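Local coordinates for protein peroxidase (Cellulomonas bogoriensis 69B4 = DSM 16987, PDB 6QZO) that binds heme b and probably works as a DyP-type peroxidase, using hydrogen peroxide to oxidise its substrates, at residues Trp122-Asp135 with Asn353-Ala365. Residues are numbered along the deposited sequence; the frame is centred on the assembly and turned at random.
Sequences WLHPLPPFGIDRLD and NEWTFPVGSAVFA
Val-363 and Pro-358 make much of the apolar contact of strand 356-365 with the loop 122-135. Beta-branched Val-363 sets CG1 anti to its backbone N (chi1 -174°), which brings CG2 to 3.3 Å from the carbonyl O of His-124; the same methyl meets CG of Leu-126, 3.9 Å away, the two side chains crossing at about a right angle. Farther along, CH2 of the Trp-122 indole meets CB of Ala-365, a residue small enough to admit so broad a ring. Pro-358 turns the CG-CD side of its puckered ring to Ile-131, with CD 3.2 Å from Ile-131 O and CG 3.9 Å from Ile-131 CD1. Ile-131 carries CG1 between its backbone N and carbonyl carbon (chi1 57°), while CG2 touches the amide of Asn-353, whose ND2 donates a hydrogen bond to Leu-346 O. Two backbone hydrogen bonds tie the loop's end to the strand: Arg-133 N to Pro-358 O (2.8 Å) and Asp-135 N to Val-359 O (2.8 Å). Between them Leu-134 CD2 lies 3.6 Å from Gly-360 N, against the bulged backbone. Arg-234 of strand 229-238 bridges both segments, salt-bridged to Asp-132 and hydrogen-bonded to Ser-361. The N-terminal-family loop thus lies along strand 356-366, one of the outermost of the C-terminal-family sheet; helix 340-348 packs on Leu-126, Phe-129 and Ile-131, helix 335-338 meets Trp-122, Leu-126 and Val-363, and the heme touches Thr-356.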
ATOM      1  N   TRP A 122      21.176   8.553  24.644  1.00 21.61           N
ATOM      2  CA  TRP A 122      20.226   7.512  24.170  1.00 21.00           C
ATOM      3  C   TRP A 122      20.258   7.334  22.639  1.00 20.50           C
ATOM      4  O   TRP A 122      19.509   6.509  22.151  1.00 20.73           O
ATOM      5  CB  TRP A 122      18.817   7.813  24.686  1.00 20.73           C
ATOM      6  CG  TRP A 122      18.318   9.202  24.459  1.00 20.67           C
ATOM      7  CD1 TRP A 122      18.186  10.187  25.395  1.00 21.11           C
ATOM      8  CD2 TRP A 122      17.851   9.766  23.216  1.00 20.00           C
ATOM      9  NE1 TRP A 122      17.672  11.323  24.827  1.00 20.92           N
ATOM     10  CE2 TRP A 122      17.450  11.092  23.495  1.00 20.20           C
ATOM     11  CE3 TRP A 122      17.747   9.294  21.905  1.00 19.40           C
ATOM     12  CZ2 TRP A 122      16.952  11.938  22.509  1.00 19.96           C
ATOM     13  CZ3 TRP A 122      17.258  10.129  20.931  1.00 19.23           C
ATOM     14  CH2 TRP A 122      16.879  11.436  21.227  1.00 19.44           C
ATOM     15  N   LEU A 123      21.109   8.043  21.906  1.00 20.31           N
ATOM     16  CA  LEU A 123      21.144   7.938  20.417  1.00 20.00           C
ATOM     17  C   LEU A 123      22.112   6.826  20.016  1.00 20.14           C
ATOM     18  O   LEU A 123      23.285   7.127  19.735  1.00 20.58           O
ATOM     19  CB  LEU A 123      21.543   9.266  19.772  1.00 19.87           C
ATOM     20  CG  LEU A 123      21.497   9.265  18.250  1.00 19.77           C
ATOM     21  CD1 LEU A 123      20.119   8.835  17.779  1.00 19.35           C
ATOM     22  CD2 LEU A 123      21.862  10.627  17.686  1.00 20.03           C
ATOM     23  N   HIS A 124      21.615   5.586  20.021  1.00 19.94           N
ATOM     24  CA  HIS A 124      22.370   4.350  19.703  1.00 20.14           C
ATOM     25  C   HIS A 124      21.352   3.246  19.442  1.00 19.88           C
ATOM     26  O   HIS A 124      20.216   3.340  19.895  1.00 19.88           O
ATOM     27  CB  HIS A 124      23.350   3.994  20.849  1.00 20.71           C
ATOM     28  CG  HIS A 124      22.679   3.752  22.157  1.00 20.72           C
ATOM     29  ND1 HIS A 124      21.852   2.676  22.367  1.00 20.62           N
ATOM     30  CD2 HIS A 124      22.690   4.425  23.316  1.00 21.25           C
ATOM     31  CE1 HIS A 124      21.363   2.705  23.599  1.00 20.83           C
ATOM     32  NE2 HIS A 124      21.860   3.769  24.205  1.00 21.37           N
ATOM     33  N   PRO A 125      21.704   2.171  18.699  1.00 20.12           N
ATOM     34  CA  PRO A 125      20.784   1.036  18.544  1.00 19.80           C
ATOM     35  C   PRO A 125      20.320   0.520  19.911  1.00 20.30           C
ATOM     36  O   PRO A 125      21.082   0.591  20.866  1.00 20.81           O
ATOM     37  CB  PRO A 125      21.633  -0.018  17.826  1.00 19.98           C
ATOM     38  CG  PRO A 125      22.699   0.807  17.086  1.00 20.00           C
ATOM     39  CD  PRO A 125      22.973   2.006  17.965  1.00 20.08           C
ATOM     40  N   LEU A 126      19.086   0.024  20.000  1.00 20.20           N
ATOM     41  CA  LEU A 126      18.610  -0.627  21.246  1.00 20.52           C
ATOM     42  C   LEU A 126      19.594  -1.734  21.592  1.00 20.71           C
ATOM     43  O   LEU A 126      20.250  -2.276  20.708  1.00 20.98           O
ATOM     44  CB  LEU A 126      17.193  -1.167  21.028  1.00 20.41           C
ATOM     45  CG  LEU A 126      16.126  -0.101  20.775  1.00 20.10           C
ATOM     46  CD1 LEU A 126      14.799  -0.762  20.453  1.00 20.07           C
ATOM     47  CD2 LEU A 126      15.969   0.823  21.962  1.00 20.54           C
ATOM     48  N   PRO A 127      19.767  -2.082  22.885  1.00 20.93           N
ATOM     49  CA  PRO A 127      20.570  -3.249  23.245  1.00 21.06           C
ATOM     50  C   PRO A 127      19.911  -4.497  22.662  1.00 20.48           C
ATOM     51  O   PRO A 127      18.720  -4.476  22.386  1.00 20.41           O
ATOM     52  CB  PRO A 127      20.598  -3.236  24.785  1.00 21.33           C
ATOM     53  CG  PRO A 127      19.427  -2.393  25.196  1.00 21.40           C
ATOM     54  CD  PRO A 127      19.188  -1.413  24.063  1.00 21.00           C
ATOM     55  N   PRO A 128      20.636  -5.619  22.494  1.00 20.30           N
ATOM     56  CA  PRO A 128      20.039  -6.831  21.927  1.00 19.96           C
ATOM     57  C   PRO A 128      19.105  -7.514  22.944  1.00 19.97           C
ATOM     58  O   PRO A 128      19.348  -7.438  24.138  1.00 20.22           O
ATOM     59  CB  PRO A 128      21.249  -7.715  21.594  1.00 20.42           C
ATOM     60  CG  PRO A 128      22.308  -7.293  22.612  1.00 20.96           C
ATOM     61  CD  PRO A 128      22.048  -5.812  22.885  1.00 20.69           C
ATOM     62  N   PHE A 129      18.038  -8.136  22.446  1.00 19.57           N
ATOM     63  CA  PHE A 129      17.057  -8.906  23.250  1.00 19.55           C
ATOM     64  C   PHE A 129      17.006 -10.337  22.716  1.00 19.74           C
ATOM     65  O   PHE A 129      17.179 -10.515  21.494  1.00 19.60           O
ATOM     66  CB  PHE A 129      15.693  -8.216  23.204  1.00 19.06           C
ATOM     67  CG  PHE A 129      15.720  -6.839  23.810  1.00 18.94           C
ATOM     68  CD1 PHE A 129      15.824  -6.695  25.180  1.00 19.23           C
ATOM     69  CD2 PHE A 129      15.677  -5.692  23.023  1.00 18.75           C
ATOM     70  CE1 PHE A 129      15.912  -5.438  25.752  1.00 19.24           C
ATOM     71  CE2 PHE A 129      15.708  -4.434  23.605  1.00 18.62           C
ATOM     72  CZ  PHE A 129      15.834  -4.310  24.971  1.00 18.89           C
ATOM     73  N   GLY A 130      16.784 -11.317  23.595  1.00 20.16           N
ATOM     74  CA  GLY A 130      16.608 -12.740  23.225  1.00 20.50           C
ATOM     75  C   GLY A 130      15.587 -12.925  22.100  1.00 20.20           C
ATOM     76  O   GLY A 130      15.803 -13.787  21.245  1.00 20.50           O
ATOM     77  N   ILE A 131      14.521 -12.126  22.092  1.00 20.02           N
ATOM     78  CA  ILE A 131      13.390 -12.241  21.117  1.00 20.17           C
ATOM     79  C   ILE A 131      13.776 -11.673  19.747  1.00 19.70           C
ATOM     80  O   ILE A 131      13.075 -12.003  18.781  1.00 19.74           O
ATOM     81  CB  ILE A 131      12.128 -11.551  21.660  1.00 20.37           C
ATOM     82  CG1 ILE A 131      12.371 -10.080  21.997  1.00 20.58           C
ATOM     83  CG2 ILE A 131      11.584 -12.328  22.853  1.00 21.15           C
ATOM     84  CD1 ILE A 131      11.109  -9.245  22.029  1.00 20.55           C
ATOM     85  N   ASP A 132      14.836 -10.868  19.664  1.00 19.50           N
ATOM     86  CA  ASP A 132      15.265 -10.187  18.410  1.00 19.15           C
ATOM     87  C   ASP A 132      15.554 -11.209  17.313  1.00 19.76           C
ATOM     88  O   ASP A 132      16.332 -12.110  17.571  1.00 20.65           O
ATOM     89  CB  ASP A 132      16.532  -9.347  18.635  1.00 18.82           C
ATOM     90  CG  ASP A 132      16.305  -8.049  19.374  1.00 18.47           C
ATOM     91  OD1 ASP A 132      15.118  -7.706  19.595  1.00 18.02           O
ATOM     92  OD2 ASP A 132      17.326  -7.379  19.692  1.00 18.87           O
ATOM     93  N   ARG A 133      14.964 -11.029  16.131  1.00 20.33           N
ATOM     94  CA  ARG A 133      15.367 -11.715  14.873  1.00 20.88           C
ATOM     95  C   ARG A 133      15.751 -10.645  13.860  1.00 20.21           C
ATOM     96  O   ARG A 133      15.266 -10.704  12.733  1.00 19.88           O
ATOM     97  CB  ARG A 133      14.237 -12.560  14.254  1.00 21.97           C
ATOM     98  CG  ARG A 133      13.790 -13.832  14.923  1.00 23.31           C
ATOM     99  CD  ARG A 133      14.881 -14.574  15.682  1.00 24.97           C
ATOM    100  NE  ARG A 133      14.414 -15.655  16.537  1.00 26.29           N
ATOM    101  CZ  ARG A 133      14.615 -15.794  17.865  1.00 27.10           C
ATOM    102  NH1 ARG A 133      15.269 -14.879  18.574  1.00 26.97           N
ATOM    103  NH2 ARG A 133      14.130 -16.864  18.475  1.00 27.41           N
ATOM    104  N   LEU A 134      16.598  -9.691  14.263  1.00 20.05           N
ATOM    105  CA  LEU A 134      16.831  -8.429  13.516  1.00 19.56           C
ATOM    106  C   LEU A 134      17.539  -8.712  12.200  1.00 19.53           C
ATOM    107  O   LEU A 134      18.618  -9.335  12.218  1.00 20.50           O
ATOM    108  CB  LEU A 134      17.629  -7.453  14.383  1.00 19.97           C
ATOM    109  CG  LEU A 134      16.909  -6.950  15.637  1.00 19.61           C
ATOM    110  CD1 LEU A 134      17.785  -5.982  16.398  1.00 19.63           C
ATOM    111  CD2 LEU A 134      15.569  -6.319  15.286  1.00 19.07           C
ATOM    112  N   ASP A 135      16.913  -8.272  11.105  1.00 18.81           N
ATOM    113  CA  ASP A 135      17.447  -8.273   9.724  1.00 18.60           C
ATOM    114  C   ASP A 135      18.093  -6.911   9.457  1.00 18.13           C
ATOM    115  O   ASP A 135      17.388  -5.911   9.391  1.00 17.02           O
ATOM    116  CB  ASP A 135      16.315  -8.554   8.731  1.00 18.63           C
ATOM    117  CG  ASP A 135      16.764  -8.625   7.279  1.00 19.12           C
ATOM    118  OD1 ASP A 135      17.933  -8.316   6.997  1.00 19.61           O
ATOM    119  OD2 ASP A 135      15.951  -8.959   6.442  1.00 20.34           O
ATOM    120  N   ASN A 353       4.985 -12.855  22.659  1.00 20.46           N
ATOM    121  CA  ASN A 353       6.301 -13.174  22.034  1.00 20.78           C
ATOM    122  C   ASN A 353       6.241 -14.497  21.272  1.00 21.63           C
ATOM    123  O   ASN A 353       7.151 -14.712  20.457  1.00 21.72           O
ATOM    124  CB  ASN A 353       7.433 -13.272  23.066  1.00 20.77           C
ATOM    125  CG  ASN A 353       7.867 -11.923  23.580  1.00 20.65           C
ATOM    126  OD1 ASN A 353       7.675 -10.901  22.917  1.00 20.14           O
ATOM    127  ND2 ASN A 353       8.441 -11.906  24.767  1.00 21.10           N
ATOM    128  N   GLU A 354       5.255 -15.368  21.552  1.00 22.73           N
ATOM    129  CA  GLU A 354       5.154 -16.695  20.888  1.00 23.49           C
ATOM    130  C   GLU A 354       4.637 -16.536  19.446  1.00 22.46           C
ATOM    131  O   GLU A 354       4.835 -17.473  18.663  1.00 22.78           O
ATOM    132  CB  GLU A 354       4.286 -17.641  21.720  1.00 25.20           C
ATOM    133  CG  GLU A 354       4.237 -19.080  21.185  1.00 26.46           C
ATOM    134  CD  GLU A 354       3.663 -20.099  22.168  1.00 28.12           C
ATOM    135  OE1 GLU A 354       3.594 -19.774  23.401  1.00 29.43           O
ATOM    136  OE2 GLU A 354       3.293 -21.229  21.729  1.00 29.28           O
ATOM    137  N   TRP A 355       4.011 -15.403  19.109  1.00 21.50           N
ATOM    138  CA  TRP A 355       3.327 -15.179  17.799  1.00 21.00           C
ATOM    139  C   TRP A 355       3.785 -13.878  17.124  1.00 20.33           C
ATOM    140  O   TRP A 355       3.242 -13.545  16.072  1.00 20.97           O
ATOM    141  CB  TRP A 355       1.809 -15.224  17.993  1.00 21.18           C
ATOM    142  CG  TRP A 355       1.401 -16.544  18.570  1.00 21.84           C
ATOM    143  CD1 TRP A 355       1.399 -17.748  17.930  1.00 22.16           C
ATOM    144  CD2 TRP A 355       1.084 -16.820  19.944  1.00 22.32           C
ATOM    145  NE1 TRP A 355       1.070 -18.750  18.801  1.00 22.90           N
ATOM    146  CE2 TRP A 355       0.861 -18.209  20.043  1.00 22.93           C
ATOM    147  CE3 TRP A 355       0.955 -16.029  21.089  1.00 22.50           C
ATOM    148  CZ2 TRP A 355       0.526 -18.827  21.245  1.00 23.86           C
ATOM    149  CZ3 TRP A 355       0.601 -16.636  22.274  1.00 23.17           C
ATOM    150  CH2 TRP A 355       0.390 -18.009  22.349  1.00 23.76           C
ATOM    151  N   THR A 356       4.772 -13.190  17.694  1.00 19.53           N
ATOM    152  CA  THR A 356       5.391 -11.965  17.146  1.00 18.81           C
ATOM    153  C   THR A 356       6.907 -12.109  17.255  1.00 18.40           C
ATOM    154  O   THR A 356       7.346 -12.887  18.100  1.00 18.58           O
ATOM    155  CB  THR A 356       4.927 -10.710  17.899  1.00 18.57           C
ATOM    156  OG1 THR A 356       5.439 -10.824  19.222  1.00 18.66           O
ATOM    157  CG2 THR A 356       3.423 -10.538  17.925  1.00 18.57           C
ATOM    158  N   PHE A 357       7.668 -11.387  16.432  1.00 17.78           N
ATOM    159  CA  PHE A 357       9.143 -11.321  16.547  1.00 17.72           C
ATOM    160  C   PHE A 357       9.656 -10.068  15.851  1.00 16.89           C
ATOM    161  O   PHE A 357       9.210  -9.720  14.769  1.00 16.65           O
ATOM    162  CB  PHE A 357       9.797 -12.632  16.095  1.00 18.58           C
ATOM    163  CG  PHE A 357       9.465 -13.134  14.707  1.00 19.18           C
ATOM    164  CD1 PHE A 357       8.416 -14.016  14.499  1.00 19.40           C
ATOM    165  CD2 PHE A 357      10.259 -12.782  13.622  1.00 19.40           C
ATOM    166  CE1 PHE A 357       8.119 -14.472  13.221  1.00 20.12           C
ATOM    167  CE2 PHE A 357       9.976 -13.263  12.343  1.00 19.79           C
ATOM    168  CZ  PHE A 357       8.905 -14.106  12.140  1.00 20.00           C
ATOM    169  N   PRO A 358      10.591  -9.314  16.485  1.00 16.61           N
ATOM    170  CA  PRO A 358      11.154  -8.116  15.868  1.00 15.81           C
ATOM    171  C   PRO A 358      12.129  -8.506  14.754  1.00 15.40           C
ATOM    172  O   PRO A 358      12.997  -9.321  15.009  1.00 15.74           O
ATOM    173  CB  PRO A 358      11.896  -7.419  17.024  1.00 16.01           C
ATOM    174  CG  PRO A 358      11.520  -8.178  18.271  1.00 16.38           C
ATOM    175  CD  PRO A 358      11.170  -9.576  17.816  1.00 16.56           C
ATOM    176  N   VAL A 359      11.959  -7.922  13.566  1.00 14.89           N
ATOM    177  CA  VAL A 359      12.852  -8.177  12.391  1.00 14.63           C
ATOM    178  C   VAL A 359      13.587  -6.889  11.988  1.00 13.96           C
ATOM    179  O   VAL A 359      14.478  -6.985  11.123  1.00 14.34           O
ATOM    180  CB  VAL A 359      12.086  -8.810  11.217  1.00 14.70           C
ATOM    181  CG1 VAL A 359      11.577 -10.194  11.603  1.00 15.15           C
ATOM    182  CG2 VAL A 359      10.942  -7.941  10.712  1.00 14.39           C
ATOM    183  N   GLY A 360      13.283  -5.758  12.623  1.00 13.20           N
ATOM    184  CA  GLY A 360      13.947  -4.472  12.352  1.00 12.88           C
ATOM    185  C   GLY A 360      13.928  -3.563  13.563  1.00 12.59           C
ATOM    186  O   GLY A 360      12.904  -3.559  14.265  1.00 12.41           O
ATOM    187  N   SER A 361      15.018  -2.814  13.779  1.00 12.50           N
ATOM    188  CA  SER A 361      15.172  -1.863  14.908  1.00 12.34           C
ATOM    189  C   SER A 361      15.965  -0.639  14.452  1.00 12.15           C
ATOM    190  O   SER A 361      17.098  -0.801  13.894  1.00 12.18           O
ATOM    191  CB  SER A 361      15.834  -2.500  16.097  1.00 12.60           C
ATOM    192  OG  SER A 361      15.561  -1.728  17.273  1.00 12.56           O
ATOM    193  N   ALA A 362      15.416   0.559  14.700  1.00 11.80           N
ATOM    194  CA  ALA A 362      16.101   1.830  14.416  1.00 11.76           C
ATOM    195  C   ALA A 362      15.750   2.855  15.492  1.00 11.84           C
ATOM    196  O   ALA A 362      14.560   2.927  15.897  1.00 11.89           O
ATOM    197  CB  ALA A 362      15.703   2.289  13.056  1.00 11.61           C
ATOM    198  N   VAL A 363      16.760   3.613  15.926  1.00 11.89           N
ATOM    199  CA  VAL A 363      16.603   4.720  16.908  1.00 12.06           C
ATOM    200  C   VAL A 363      17.040   6.008  16.225  1.00 12.02           C
ATOM    201  O   VAL A 363      18.072   5.976  15.540  1.00 12.09           O
ATOM    202  CB  VAL A 363      17.419   4.455  18.188  1.00 12.41           C
ATOM    203  CG1 VAL A 363      17.149   5.506  19.236  1.00 12.60           C
ATOM    204  CG2 VAL A 363      17.142   3.063  18.725  1.00 12.42           C
ATOM    205  N   PHE A 364      16.265   7.077  16.406  1.00 12.03           N
ATOM    206  CA  PHE A 364      16.529   8.414  15.812  1.00 12.13           C
ATOM    207  C   PHE A 364      16.255   9.495  16.854  1.00 12.59           C
ATOM    208  O   PHE A 364      15.363   9.320  17.721  1.00 12.51           O
ATOM    209  CB  PHE A 364      15.654   8.663  14.585  1.00 11.68           C
ATOM    210  CG  PHE A 364      15.827   7.621  13.514  1.00 11.36           C
ATOM    211  CD1 PHE A 364      16.840   7.727  12.583  1.00 11.39           C
ATOM    212  CD2 PHE A 364      14.996   6.518  13.464  1.00 11.09           C
ATOM    213  CE1 PHE A 364      17.008   6.754  11.608  1.00 11.26           C
ATOM    214  CE2 PHE A 364      15.173   5.556  12.488  1.00 10.93           C
ATOM    215  CZ  PHE A 364      16.169   5.673  11.567  1.00 10.99           C
ATOM    216  N   ALA A 365      17.035  10.575  16.760  1.00 13.15           N
ATOM    217  CA  ALA A 365      16.811  11.837  17.500  1.00 13.64           C
ATOM    218  C   ALA A 365      16.014  12.756  16.581  1.00 13.76           C
ATOM    219  O   ALA A 365      16.404  12.910  15.419  1.00 13.82           O
ATOM    220  CB  ALA A 365      18.128  12.442  17.891  1.00 13.99           C
TER